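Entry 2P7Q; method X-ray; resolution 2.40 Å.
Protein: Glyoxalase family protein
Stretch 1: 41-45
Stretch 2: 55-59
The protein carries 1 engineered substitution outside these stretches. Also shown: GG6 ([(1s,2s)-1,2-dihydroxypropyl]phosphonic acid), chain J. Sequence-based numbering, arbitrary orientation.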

# COMPACT_ATOMS: atom_id res chain seq x y z
N LEU A 41 5.04 -15.99 17.11
CA LEU A 41 6.29 -15.69 16.43
C LEU A 41 6.74 -14.26 16.67
O LEU A 41 7.91 -13.98 16.89
CB LEU A 41 6.15 -15.94 14.93
N SER A 42 5.79 -13.33 16.64
CA SER A 42 6.14 -11.95 16.87
C SER A 42 4.96 -11.15 17.37
O SER A 42 3.81 -11.57 17.28
CB SER A 42 6.69 -11.32 15.59
OG SER A 42 5.76 -11.50 14.54
N LYS A 43 5.27 -9.99 17.92
CA LYS A 43 4.27 -9.11 18.47
C LYS A 43 3.57 -8.40 17.31
O LYS A 43 4.20 -7.65 16.57
CB LYS A 43 4.94 -8.11 19.41
CG LYS A 43 4.01 -7.48 20.41
CD LYS A 43 4.60 -6.17 20.94
CE LYS A 43 5.07 -6.28 22.40
NZ LYS A 43 5.71 -4.98 22.80
N GLU A 44 2.27 -8.64 17.15
CA GLU A 44 1.56 -8.02 16.05
C GLU A 44 0.05 -7.89 16.23
O GLU A 44 -0.56 -8.56 17.06
CB GLU A 44 1.83 -8.82 14.77
CG GLU A 44 1.44 -10.28 14.88
CD GLU A 44 1.50 -11.01 13.55
OE1 GLU A 44 2.57 -11.00 12.91
OE2 GLU A 44 0.48 -11.60 13.16
N LYS A 45 -0.53 -7.01 15.44
CA LYS A 45 -1.97 -6.77 15.48
C LYS A 45 -2.55 -6.59 14.07
O LYS A 45 -1.88 -6.10 13.15
CB LYS A 45 -2.27 -5.55 16.36
CG LYS A 45 -1.88 -5.75 17.81
CD LYS A 45 -2.13 -4.51 18.64
CE LYS A 45 -1.92 -4.80 20.14
NZ LYS A 45 -2.08 -3.59 21.02
N CYS A 55 -2.04 -5.02 8.71
CA CYS A 55 -1.28 -5.75 9.71
C CYS A 55 -0.10 -4.93 10.20
O CYS A 55 0.61 -4.32 9.41
CB CYS A 55 -0.78 -7.06 9.15
SG CYS A 55 -2.07 -8.24 8.79
N ILE A 56 0.10 -4.93 11.51
CA ILE A 56 1.19 -4.20 12.13
C ILE A 56 2.06 -5.18 12.92
O ILE A 56 1.55 -5.94 13.75
CB ILE A 56 0.65 -3.10 13.08
CG1 ILE A 56 -0.31 -2.18 12.32
CG2 ILE A 56 1.79 -2.28 13.64
CD1 ILE A 56 0.34 -1.38 11.18
N MET A 57 3.35 -5.19 12.63
CA MET A 57 4.31 -6.06 13.30
C MET A 57 5.41 -5.22 13.91
O MET A 57 5.81 -4.21 13.34
CB MET A 57 4.94 -7.02 12.30
CG MET A 57 4.07 -8.17 11.89
SD MET A 57 5.01 -9.30 10.84
CE MET A 57 6.11 -10.03 12.02
N GLU A 58 5.91 -5.65 15.07
CA GLU A 58 6.96 -4.90 15.74
C GLU A 58 8.32 -5.43 15.29
O GLU A 58 8.53 -6.64 15.22
CB GLU A 58 6.79 -5.01 17.27
CG GLU A 58 7.50 -3.91 18.08
CD GLU A 58 7.04 -3.84 19.55
OE1 GLU A 58 7.15 -4.85 20.27
OE2 GLU A 58 6.56 -2.76 19.98
N GLY A 59 9.22 -4.51 14.96
CA GLY A 59 10.55 -4.91 14.52
C GLY A 59 11.46 -3.70 14.50
O GLY A 59 11.00 -2.57 14.67
O1 GG6 J . 1.40 -12.60 4.85
C2 GG6 J . 1.08 -13.44 5.97
C3 GG6 J . 1.48 -14.92 5.65
C1 GG6 J . 1.82 -12.98 7.28
O2 GG6 J . 3.26 -13.05 7.19
P GG6 J . 1.40 -11.31 7.76
O3 GG6 J . -0.17 -11.18 7.84
O4 GG6 J . 1.96 -11.09 9.08
O5 GG6 J . 1.98 -10.24 6.77

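Neighbouring antiparallel strands satisfy their backbone polar groups in pairs, and the contact between residues 41-45 and 55-59 of this glyoxalase family protein shows the principle on a small scale. Lys45 and Ile56 form a hydrogen-bonded pair, with their CA atoms 5.3 Å apart. The amide N of Lys45 donates to the carbonyl O of Ile56 at 2.9 Å, and the N of Ile56 returns the favour to the O of Lys45 at 2.8 Å. With N-H...O angles of 160° and 169°, both bonds are nearly straight, so each residue has donor and acceptor satisfied by the same partner. The Lys45 O also receives a CA-H...O contact from the CA of Cys55 at 3.5 Å, a weaker addition to the amide bond it already accepts.

One step along, Glu44 and Met57 form the non-hydrogen-bonded pair of the ladder. The CA atoms of Glu44 and Met57 come to 4.4 Å, closer than in the pair beside them, and no backbone hydrogen bond joins the two residues. The next bond comes from Glu58, whose N donates to the O of Lys43 at 3.0 Å with an angle of 155°. Lys43 lies outside the strand proper, yet its carbonyl is satisfied just as a strand carbonyl would be.

The same two residues are joined again through their side chains. Lys43 NZ lies 2.9 Å from Glu58 OE1, a hydrogen bond reinforced by opposite charges as a salt bridge. Lys43 spans the distance with an extended chain, its chi1, chi2 and chi4 all t and only chi3, at -109°, between wells. Glu58 extends to meet it with chi1 and chi2 both t. The carboxylate divides its work: OE1 takes the ammonium group, while OE2 is hydrogen-bonded elsewhere in the structure.

Side chains alternate between the faces of the sheet. Those of Glu44 and Met57 share one face, where Glu44 OE1 approaches Met57 CG at 3.4 Å, a contact of a carboxylate oxygen with a methylene that offers it no conventional donor. Ser42 OG comes within 2.9 Å of Met57 CE, a tight approach to a methyl group and not a hydrogen bond. The bound phosphonate lies near this pair, its O4 3.9 Å from Glu44 OE1 and 4.0 Å from Met57 SD. Lys45 and Ile56 point to the other face, but their ends lead away from the opposing stretch, and Lys45 NZ finds its hydrogen bond elsewhere in the structure.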